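Local coordinates for protein 2-polyprenyl-6-methoxyphenol hydroxylase-like FAD-dependent oxidoreductase (Streptomyces sp. NRRL 11266, PDB 6UI5) that binds flavin-adenine dinucleotide and probably acts as an FAD-dependent oxidoreductase of the aromatic-ring hydroxylase-like family, at residues L21-V26 with I311-H316; F231-T237 with L261-S265. One frame throughout, in Å; residues are numbered along the deposited sequence.

Interaction 1. Residues L21-V26 with I311-H316; sequences LAMRDV and IAAEVH. Unlike the reference sequence in segment 311-316: E314 (reference Asp).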
ATOM      1  N   LEU A  21      28.276  -5.823 -25.345  1.00 61.86           N
ATOM      2  CA  LEU A  21      29.584  -6.467 -25.306  1.00 58.52           C
ATOM      3  C   LEU A  21      30.396  -6.166 -26.566  1.00 65.66           C
ATOM      4  O   LEU A  21      31.621  -5.986 -26.493  1.00 62.12           O
ATOM      5  CB  LEU A  21      29.424  -7.972 -25.115  1.00 57.93           C
ATOM      6  CG  LEU A  21      28.888  -8.457 -23.767  1.00 66.50           C
ATOM      7  CD1 LEU A  21      28.686  -9.996 -23.732  1.00 61.74           C
ATOM      8  CD2 LEU A  21      29.841  -8.022 -22.684  1.00 64.49           C
ATOM      9  N   ALA A  22      29.725  -6.074 -27.716  1.00 66.58           N
ATOM     10  CA  ALA A  22      30.407  -5.951 -28.998  1.00 68.10           C
ATOM     11  C   ALA A  22      30.785  -4.514 -29.302  1.00 77.35           C
ATOM     12  O   ALA A  22      31.802  -4.269 -29.961  1.00 85.80           O
ATOM     13  CB  ALA A  22      29.528  -6.488 -30.125  1.00 72.05           C
ATOM     14  N   MET A  23      29.970  -3.551 -28.863  1.00 76.55           N
ATOM     15  CA  MET A  23      30.367  -2.159 -29.031  1.00 70.17           C
ATOM     16  C   MET A  23      31.668  -1.852 -28.297  1.00 74.24           C
ATOM     17  O   MET A  23      32.350  -0.879 -28.645  1.00 73.58           O
ATOM     18  CB  MET A  23      29.254  -1.231 -28.561  1.00 65.90           C
ATOM     19  CG  MET A  23      29.215  -1.003 -27.035  1.00 71.08           C
ATOM     20  SD  MET A  23      27.885   0.159 -26.647  1.00 63.14           S
ATOM     21  CE  MET A  23      26.644  -0.458 -27.820  1.00 76.62           C
ATOM     22  N   ARG A  24      32.038  -2.675 -27.310  1.00 65.61           N
ATOM     23  CA  ARG A  24      33.289  -2.534 -26.581  1.00 60.10           C
ATOM     24  C   ARG A  24      34.337  -3.565 -27.017  1.00 68.22           C
ATOM     25  O   ARG A  24      35.258  -3.876 -26.252  1.00 63.81           O
ATOM     26  CB  ARG A  24      33.022  -2.609 -25.070  1.00 54.68           C
ATOM     27  CG  ARG A  24      31.873  -1.655 -24.596  1.00 56.18           C
ATOM     28  CD  ARG A  24      31.713  -1.587 -23.070  1.00 50.52           C
ATOM     29  NE  ARG A  24      30.881  -0.449 -22.682  1.00 52.95           N
ATOM     30  CZ  ARG A  24      29.552  -0.465 -22.707  1.00 54.34           C
ATOM     31  NH1 ARG A  24      28.931  -1.576 -23.096  1.00 54.09           N
ATOM     32  NH2 ARG A  24      28.836   0.603 -22.322  1.00 44.88           N
ATOM     33  N   ASP A  25      34.213  -4.105 -28.230  1.00 76.60           N
ATOM     34  CA  ASP A  25      35.226  -4.993 -28.801  1.00 81.36           C
ATOM     35  C   ASP A  25      35.482  -6.223 -27.926  1.00 72.17           C
ATOM     36  O   ASP A  25      36.591  -6.754 -27.893  1.00 77.64           O
ATOM     37  CB  ASP A  25      36.531  -4.230 -29.061  1.00 90.86           C
ATOM     38  CG  ASP A  25      36.343  -3.044 -30.008  1.00100.31           C
ATOM     39  OD1 ASP A  25      35.284  -2.948 -30.674  1.00102.46           O
ATOM     40  OD2 ASP A  25      37.264  -2.209 -30.093  1.00106.47           O
ATOM     41  N   VAL A  26      34.478  -6.673 -27.191  1.00 63.72           N
ATOM     42  CA  VAL A  26      34.516  -7.952 -26.487  1.00 66.33           C
ATOM     43  C   VAL A  26      33.918  -8.999 -27.419  1.00 72.55           C
ATOM     44  O   VAL A  26      32.767  -8.837 -27.847  1.00 73.57           O
ATOM     45  CB  VAL A  26      33.725  -7.901 -25.162  1.00 68.10           C
ATOM     46  CG1 VAL A  26      33.502  -9.308 -24.616  1.00 62.71           C
ATOM     47  CG2 VAL A  26      34.431  -7.038 -24.139  1.00 64.09           C
ATOM     48  N   ILE A 311      31.177  -6.625 -17.467  1.00 55.54           N
ATOM     49  CA  ILE A 311      31.926  -7.711 -18.091  1.00 45.98           C
ATOM     50  C   ILE A 311      33.022  -7.147 -18.983  1.00 52.01           C
ATOM     51  O   ILE A 311      34.172  -7.614 -18.959  1.00 56.41           O
ATOM     52  CB  ILE A 311      31.005  -8.654 -18.896  1.00 44.12           C
ATOM     53  CG1 ILE A 311      30.387  -9.725 -18.024  1.00 40.53           C
ATOM     54  CG2 ILE A 311      31.834  -9.371 -19.949  1.00 41.84           C
ATOM     55  CD1 ILE A 311      29.471 -10.616 -18.781  1.00 51.43           C
ATOM     56  N   ALA A 312      32.689  -6.136 -19.797  1.00 48.61           N
ATOM     57  CA  ALA A 312      33.713  -5.593 -20.693  1.00 51.90           C
ATOM     58  C   ALA A 312      34.899  -5.054 -19.903  1.00 63.27           C
ATOM     59  O   ALA A 312      36.060  -5.294 -20.264  1.00 60.13           O
ATOM     60  CB  ALA A 312      33.133  -4.503 -21.592  1.00 46.38           C
ATOM     61  N   ALA A 313      34.620  -4.355 -18.798  1.00 59.12           N
ATOM     62  CA  ALA A 313      35.691  -3.869 -17.936  1.00 66.06           C
ATOM     63  C   ALA A 313      36.547  -5.016 -17.417  1.00 67.68           C
ATOM     64  O   ALA A 313      37.780  -4.917 -17.392  1.00 72.82           O
ATOM     65  CB  ALA A 313      35.114  -3.070 -16.765  1.00 64.72           C
ATOM     66  N   GLU A 314      35.918  -6.106 -16.981  1.00 66.87           N
ATOM     67  CA  GLU A 314      36.704  -7.232 -16.495  1.00 75.63           C
ATOM     68  C   GLU A 314      37.562  -7.816 -17.602  1.00 75.29           C
ATOM     69  O   GLU A 314      38.748  -8.099 -17.397  1.00 66.44           O
ATOM     70  CB  GLU A 314      35.802  -8.306 -15.909  1.00 84.79           C
ATOM     71  CG  GLU A 314      36.583  -9.524 -15.483  1.00 95.43           C
ATOM     72  CD  GLU A 314      37.305  -9.327 -14.173  1.00100.38           C
ATOM     73  OE1 GLU A 314      38.342 -10.005 -13.969  1.00100.11           O
ATOM     74  OE2 GLU A 314      36.829  -8.499 -13.357  1.00101.23           O
ATOM     75  N   VAL A 315      36.987  -7.989 -18.790  1.00 81.14           N
ATOM     76  CA  VAL A 315      37.784  -8.431 -19.929  1.00 82.31           C
ATOM     77  C   VAL A 315      38.975  -7.498 -20.120  1.00 76.16           C
ATOM     78  O   VAL A 315      40.134  -7.931 -20.223  1.00 68.35           O
ATOM     79  CB  VAL A 315      36.913  -8.509 -21.197  1.00 71.07           C
ATOM     80  CG1 VAL A 315      37.748  -8.917 -22.369  1.00 56.32           C
ATOM     81  CG2 VAL A 315      35.736  -9.468 -20.986  1.00 68.37           C
ATOM     82  N   HIS A 316      38.709  -6.195 -20.134  1.00 71.82           N
ATOM     83  CA  HIS A 316      39.814  -5.289 -20.407  1.00 76.88           C
ATOM     84  C   HIS A 316      40.762  -5.154 -19.223  1.00 75.92           C
ATOM     85  O   HIS A 316      41.809  -4.525 -19.367  1.00 83.11           O
ATOM     86  CB  HIS A 316      39.274  -3.927 -20.850  1.00 78.09           C
ATOM     87  CG  HIS A 316      38.479  -3.984 -22.121  1.00 79.72           C
ATOM     88  ND1 HIS A 316      38.915  -4.654 -23.245  1.00 76.17           N
ATOM     89  CD2 HIS A 316      37.264  -3.474 -22.437  1.00 85.71           C
ATOM     90  CE1 HIS A 316      38.010  -4.545 -24.201  1.00 77.85           C
ATOM     91  NE2 HIS A 316      36.997  -3.837 -23.738  1.00 79.53           N
TER

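Interaction 2. Residues F231-T237 with L261-S265; sequences FEDGPAT and LQHYS. With FAD (flavin-adenine dinucleotide), chain C.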
ATOM      1  N   PHE A 231      -4.871 -25.614 -20.988  1.00102.01           N
ATOM      2  CA  PHE A 231      -3.879 -25.933 -22.006  1.00102.82           C
ATOM      3  C   PHE A 231      -2.468 -25.651 -21.518  1.00 97.90           C
ATOM      4  O   PHE A 231      -2.233 -24.685 -20.787  1.00 99.73           O
ATOM      5  CB  PHE A 231      -4.113 -25.125 -23.273  1.00105.70           C
ATOM      6  CG  PHE A 231      -5.530 -25.130 -23.723  1.00112.58           C
ATOM      7  CD1 PHE A 231      -6.010 -26.145 -24.547  1.00114.77           C
ATOM      8  CD2 PHE A 231      -6.394 -24.129 -23.313  1.00111.25           C
ATOM      9  CE1 PHE A 231      -7.329 -26.153 -24.958  1.00114.47           C
ATOM     10  CE2 PHE A 231      -7.711 -24.128 -23.722  1.00115.52           C
ATOM     11  CZ  PHE A 231      -8.180 -25.143 -24.547  1.00114.36           C
ATOM     12  N   GLU A 232      -1.536 -26.497 -21.942  1.00 96.14           N
ATOM     13  CA  GLU A 232      -0.130 -26.225 -21.722  1.00 98.00           C
ATOM     14  C   GLU A 232       0.298 -25.037 -22.569  1.00 98.64           C
ATOM     15  O   GLU A 232      -0.178 -24.849 -23.691  1.00108.13           O
ATOM     16  CB  GLU A 232       0.719 -27.453 -22.055  1.00103.36           C
ATOM     17  CG  GLU A 232       0.744 -28.471 -20.930  1.00113.85           C
ATOM     18  CD  GLU A 232       0.840 -27.810 -19.554  1.00118.83           C
ATOM     19  OE1 GLU A 232       1.794 -27.026 -19.310  1.00118.87           O
ATOM     20  OE2 GLU A 232      -0.055 -28.065 -18.715  1.00120.14           O
ATOM     21  N   ASP A 233       1.189 -24.225 -22.016  1.00 81.41           N
ATOM     22  CA  ASP A 233       1.693 -23.067 -22.735  1.00 88.65           C
ATOM     23  C   ASP A 233       2.284 -23.504 -24.064  1.00 83.27           C
ATOM     24  O   ASP A 233       3.111 -24.413 -24.112  1.00 90.03           O
ATOM     25  CB  ASP A 233       2.757 -22.348 -21.896  1.00 87.99           C
ATOM     26  CG  ASP A 233       2.224 -21.867 -20.555  1.00 95.44           C
ATOM     27  OD1 ASP A 233       1.149 -22.357 -20.127  1.00 97.95           O
ATOM     28  OD2 ASP A 233       2.889 -21.003 -19.928  1.00100.81           O
ATOM     29  N   GLY A 234       1.856 -22.852 -25.145  1.00 84.27           N
ATOM     30  CA  GLY A 234       2.256 -23.257 -26.478  1.00 84.48           C
ATOM     31  C   GLY A 234       1.273 -22.865 -27.569  1.00 90.41           C
ATOM     32  O   GLY A 234       0.441 -21.972 -27.404  1.00 90.75           O
ATOM     33  N   PRO A 235       1.312 -23.587 -28.691  1.00102.73           N
ATOM     34  CA  PRO A 235       0.864 -22.991 -29.963  1.00101.68           C
ATOM     35  C   PRO A 235      -0.629 -22.672 -30.072  1.00 94.38           C
ATOM     36  O   PRO A 235      -0.967 -21.697 -30.748  1.00105.79           O
ATOM     37  CB  PRO A 235       1.307 -24.034 -30.996  1.00100.39           C
ATOM     38  CG  PRO A 235       2.442 -24.770 -30.313  1.00 97.56           C
ATOM     39  CD  PRO A 235       1.968 -24.886 -28.904  1.00102.52           C
ATOM     40  N   ALA A 236      -1.535 -23.442 -29.480  1.00 75.37           N
ATOM     41  CA  ALA A 236      -2.929 -22.991 -29.404  1.00 89.55           C
ATOM     42  C   ALA A 236      -3.593 -22.886 -30.772  1.00107.18           C
ATOM     43  O   ALA A 236      -2.923 -22.870 -31.807  1.00124.50           O
ATOM     44  CB  ALA A 236      -3.052 -21.625 -28.698  1.00 59.49           C
ATOM     45  N   THR A 237      -4.920 -22.829 -30.794  1.00106.59           N
ATOM     46  CA  THR A 237      -5.654 -22.741 -32.045  1.00105.72           C
ATOM     47  C   THR A 237      -6.536 -21.501 -32.029  1.00108.48           C
ATOM     48  O   THR A 237      -6.857 -20.953 -30.968  1.00100.60           O
ATOM     49  CB  THR A 237      -6.509 -23.983 -32.280  1.00 95.98           C
ATOM     50  OG1 THR A 237      -7.712 -23.868 -31.510  1.00 93.99           O
ATOM     51  CG2 THR A 237      -5.755 -25.222 -31.821  1.00 91.10           C
ATOM     52  N   LEU A 261      -0.626 -17.667 -32.628  1.00 68.49           N
ATOM     53  CA  LEU A 261      -1.235 -17.441 -31.336  1.00 78.55           C
ATOM     54  C   LEU A 261      -0.602 -18.429 -30.360  1.00 83.39           C
ATOM     55  O   LEU A 261       0.043 -19.398 -30.769  1.00 77.87           O
ATOM     56  CB  LEU A 261      -2.762 -17.581 -31.396  1.00 93.40           C
ATOM     57  CG  LEU A 261      -3.643 -16.757 -32.341  1.00104.03           C
ATOM     58  CD1 LEU A 261      -5.120 -17.002 -31.927  1.00107.30           C
ATOM     59  CD2 LEU A 261      -3.300 -15.238 -32.374  1.00101.32           C
ATOM     60  N   GLN A 262      -0.715 -18.135 -29.061  1.00 88.46           N
ATOM     61  CA  GLN A 262      -0.011 -18.928 -28.059  1.00 82.81           C
ATOM     62  C   GLN A 262      -0.814 -18.991 -26.772  1.00 79.12           C
ATOM     63  O   GLN A 262      -1.267 -17.952 -26.286  1.00 82.43           O
ATOM     64  CB  GLN A 262       1.381 -18.352 -27.740  1.00 79.56           C
ATOM     65  CG  GLN A 262       2.357 -18.210 -28.902  1.00 94.12           C
ATOM     66  CD  GLN A 262       3.584 -19.077 -28.758  1.00112.38           C
ATOM     67  OE1 GLN A 262       3.485 -20.297 -28.507  1.00120.85           O
ATOM     68  NE2 GLN A 262       4.766 -18.463 -28.929  1.00113.80           N
ATOM     69  N   HIS A 263      -0.947 -20.190 -26.200  1.00 71.05           N
ATOM     70  CA  HIS A 263      -1.304 -20.302 -24.791  1.00 65.52           C
ATOM     71  C   HIS A 263      -0.183 -19.736 -23.918  1.00 71.14           C
ATOM     72  O   HIS A 263       1.006 -19.934 -24.199  1.00 72.96           O
ATOM     73  CB  HIS A 263      -1.567 -21.752 -24.423  1.00 62.21           C
ATOM     74  CG  HIS A 263      -2.747 -22.326 -25.138  1.00 76.97           C
ATOM     75  ND1 HIS A 263      -3.999 -21.746 -25.069  1.00 80.05           N
ATOM     76  CD2 HIS A 263      -2.861 -23.390 -25.972  1.00 71.39           C
ATOM     77  CE1 HIS A 263      -4.833 -22.435 -25.827  1.00 78.35           C
ATOM     78  NE2 HIS A 263      -4.169 -23.439 -26.379  1.00 81.79           N
ATOM     79  N   TYR A 264      -0.550 -19.007 -22.863  1.00 69.12           N
ATOM     80  CA  TYR A 264       0.424 -18.566 -21.866  1.00 67.73           C
ATOM     81  C   TYR A 264      -0.178 -18.719 -20.474  1.00 67.21           C
ATOM     82  O   TYR A 264      -1.384 -18.532 -20.282  1.00 58.02           O
ATOM     83  CB  TYR A 264       0.870 -17.117 -22.110  1.00 65.82           C
ATOM     84  CG  TYR A 264      -0.117 -16.079 -21.602  1.00 64.13           C
ATOM     85  CD1 TYR A 264      -0.080 -15.646 -20.278  1.00 60.32           C
ATOM     86  CD2 TYR A 264      -1.085 -15.537 -22.441  1.00 65.77           C
ATOM     87  CE1 TYR A 264      -0.982 -14.720 -19.804  1.00 63.01           C
ATOM     88  CE2 TYR A 264      -1.988 -14.591 -21.973  1.00 63.94           C
ATOM     89  CZ  TYR A 264      -1.933 -14.193 -20.649  1.00 63.08           C
ATOM     90  OH  TYR A 264      -2.822 -13.261 -20.147  1.00 64.44           O
ATOM     91  N   SER A 265       0.668 -19.063 -19.499  1.00 68.77           N
ATOM     92  CA  SER A 265       0.290 -18.962 -18.095  1.00 64.02           C
ATOM     93  C   SER A 265       1.326 -18.061 -17.433  1.00 61.91           C
ATOM     94  O   SER A 265       2.424 -17.880 -17.954  1.00 68.73           O
ATOM     95  CB  SER A 265       0.206 -20.356 -17.363  1.00 54.09           C
ATOM     96  OG  SER A 265       1.385 -21.133 -17.525  1.00 57.53           O
TER
HETATM   97  PA  FAD C 601      12.690 -14.204 -24.122  1.00 59.68           P
HETATM   98  O1A FAD C 601      11.899 -13.108 -24.802  1.00 55.11           O
HETATM   99  O2A FAD C 601      11.719 -15.269 -23.641  1.00 57.52           O
HETATM  100  O5B FAD C 601      13.920 -14.743 -25.093  1.00 62.68           O
HETATM  101  C5B FAD C 601      14.664 -15.892 -24.720  1.00 71.08           C
HETATM  102  C4B FAD C 601      15.299 -16.505 -26.011  1.00 77.94           C
HETATM  103  O4B FAD C 601      16.129 -17.488 -25.760  1.00 73.70           O
HETATM  104  C3B FAD C 601      14.193 -17.131 -26.894  1.00 83.55           C
HETATM  105  O3B FAD C 601      14.467 -16.841 -28.195  1.00 79.98           O
HETATM  106  C2B FAD C 601      14.322 -18.645 -26.635  1.00 80.76           C
HETATM  107  O2B FAD C 601      13.654 -19.356 -27.756  1.00 89.81           O
HETATM  108  C1B FAD C 601      15.620 -18.787 -26.639  1.00 75.56           C
HETATM  109  N9A FAD C 601      16.144 -19.941 -25.934  1.00 65.24           N
HETATM  110  C8A FAD C 601      15.642 -20.507 -24.814  1.00 57.26           C
HETATM  111  N7A FAD C 601      16.471 -21.508 -24.448  1.00 60.20           N
HETATM  112  C5A FAD C 601      17.496 -21.542 -25.333  1.00 67.77           C
HETATM  113  C6A FAD C 601      18.620 -22.352 -25.440  1.00 69.97           C
HETATM  114  N6A FAD C 601      19.230 -23.476 -24.746  1.00 77.11           N
HETATM  115  N1A FAD C 601      19.491 -22.176 -26.438  1.00 62.51           N
HETATM  116  C2A FAD C 601      19.292 -21.197 -27.348  1.00 61.82           C
HETATM  117  N3A FAD C 601      18.196 -20.392 -27.234  1.00 63.46           N
HETATM  118  C4A FAD C 601      17.301 -20.565 -26.236  1.00 61.36           C
HETATM  119  N1  FAD C 601       6.672  -7.247 -22.516  1.00127.45           N
HETATM  120  C2  FAD C 601       6.323  -5.797 -22.475  1.00130.83           C
HETATM  121  O2  FAD C 601       7.156  -4.961 -22.345  1.00127.15           O
HETATM  122  N3  FAD C 601       4.892  -5.400 -22.607  1.00133.20           N
HETATM  123  C4  FAD C 601       3.871  -6.436 -22.775  1.00128.31           C
HETATM  124  O4  FAD C 601       2.726  -6.154 -22.884  1.00133.82           O
HETATM  125  C4X FAD C 601       4.261  -7.893 -22.809  1.00114.62           C
HETATM  126  N5  FAD C 601       3.205  -8.866 -22.970  1.00108.58           N
HETATM  127  C5X FAD C 601       3.556 -10.308 -22.994  1.00112.73           C
HETATM  128  C6  FAD C 601       2.526 -11.240 -23.144  1.00109.90           C
HETATM  129  C7  FAD C 601       2.824 -12.598 -23.178  1.00113.14           C
HETATM  130  C7M FAD C 601       1.518 -13.361 -23.348  1.00115.16           C
HETATM  131  C8  FAD C 601       4.147 -13.055 -23.066  1.00117.89           C
HETATM  132  C8M FAD C 601       4.379 -14.570 -23.118  1.00117.06           C
HETATM  133  C9  FAD C 601       5.185 -12.119 -22.913  1.00121.32           C
HETATM  134  C9A FAD C 601       4.902 -10.733 -22.870  1.00117.47           C
HETATM  135  N10 FAD C 601       6.005  -9.713 -22.694  1.00103.20           N
HETATM  136  C10 FAD C 601       5.652  -8.297 -22.679  1.00114.38           C
HETATM  137  C1' FAD C 601       7.402 -10.184 -22.606  1.00 88.92           C
HETATM  138  C2' FAD C 601       8.256  -9.808 -21.381  1.00 86.31           C
HETATM  139  O2' FAD C 601       8.772  -8.533 -21.483  1.00 89.25           O
HETATM  140  C3' FAD C 601       9.498 -10.695 -21.317  1.00 88.27           C
HETATM  141  O3' FAD C 601      10.068 -10.496 -20.062  1.00 94.40           O
HETATM  142  C4' FAD C 601      10.602 -10.378 -22.346  1.00 81.21           C
HETATM  143  O4' FAD C 601      10.194 -10.484 -23.681  1.00 79.59           O
HETATM  144  C5' FAD C 601      11.653 -11.465 -22.091  1.00 71.08           C
HETATM  145  O5' FAD C 601      12.891 -11.108 -22.639  1.00 55.95           O
HETATM  146  P   FAD C 601      14.158 -12.168 -22.597  1.00 60.77           P
HETATM  147  O1P FAD C 601      15.095 -11.853 -23.739  1.00 48.53           O
HETATM  148  O2P FAD C 601      14.872 -12.234 -21.260  1.00 64.51           O
HETATM  149  O3P FAD C 601      13.462 -13.658 -22.765  1.00 77.94           O

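Interaction 1. Residues L21-V26 with I311-H316
V26 lays its CG2 methyl against helix 295-316 at A312, 3.8 Å from A312 CB, and the same methyl reaches V315, with V315 CB 4.1 Å away. CG2 stands beside the backbone N and CG1 opposite it (chi1 167°), which turns the CG2 branch to the helix. A312 CB is touched by two residues of the other segment, V26 and R24, the latter through R24 CD at 3.6 Å from A312 CB. On helix 12-22 itself, the CD2 branch of L21 meets I311 CG2 at 3.6 Å, the two side chains crossing at a slant.

One polar bond joins the two segments at the exposed side of the contact: H316 NE2 donates to R24 O over 3.1 Å, with a bent N-H...O angle of 140°. The carbonyl oxygen lies in the imidazole plane, and the ring nitrogen in turn lies in the carbonyl plane.

The R24 carbonyl is presented by a Schellman motif that ends helix 12-22, in which V26 N bonds to L21 O and D25 N to A22 O, with D25 at positive phi. Beyond A312 the extended R24 chain continues to a salt bridge with E20 and a hydrogen bond to G428 O. Inward, L21 touches V5 and V7 and V26 touches V5, all on strand 5-8, while I311 packs on Y150 and V152, so both helix ends sit over neighbouring strands of the parallel sheet.

Interaction 2. Residues F231-T237 with L261-S265
G234 and H263 exchange two backbone bonds in a loose antiparallel bridge of poor geometry, a bent and very short one from H263 N to G234 O at 2.6 Å and a longer one from G234 N to H263 O at 3.2 Å. Next to it, the H263 imidazole is sandwiched. On one face lies F231, whose ring forms an offset stack with it, planes at 3° and centroids 4.3 Å apart, while F231 CB sits over the imidazole centre. On the opposite face A236 CB makes a tight CH-pi contact, 3.3 Å from the centroid of the H263 ring. With CG beside its backbone N (chi1 -64°), H263 enters this slot, and its NE2 is hydrogen-bonded to Q240 of helix 238-249.

The contact ties the connection between strand 216-225 and helix 238-249 to strand 257-271, part of the antiparallel sheet. T237 ends this connection as the N-cap of helix 238-249.

Farther along the strand, S265 gives two bonds to D233 OD2 of the loop. The hydroxyl OG, 2.8 Å from D233 OD2, approaches the syn lone pair, whereas S265 N, at 3.0 Å, comes from above the carboxylate plane; R157 adds a long, weak ion pair to this oxygen. Y264, between H263 and S265, points its CB away from the loop: one ring face receives the flavin methyl C7M, 3.5 Å from Y264 CD2, and its OH is hydrogen-bonded to S221 O.

Interaction 2 is nested in sequence inside the long loop closed by interaction 1: 21-26 comes first, then 231-237 and 261-265, and 311-316 last. All four segments belong to the FAD-binding part of the chain, yet the contacts do not touch. Their centres are 39 Å apart and their nearest atoms about 26 Å. Interaction 1 joins the ends of helices 12-22 and 295-316 beside the parallel sheet, with the L21 side chain about 14 Å from the FAD. Interaction 2 belongs to the antiparallel sheet, whose strand 257-271 brings Y264 to the flavin ring. The two therefore lie at different sheets of one FAD-binding unit, and only interaction 2 meets the cofactor directly.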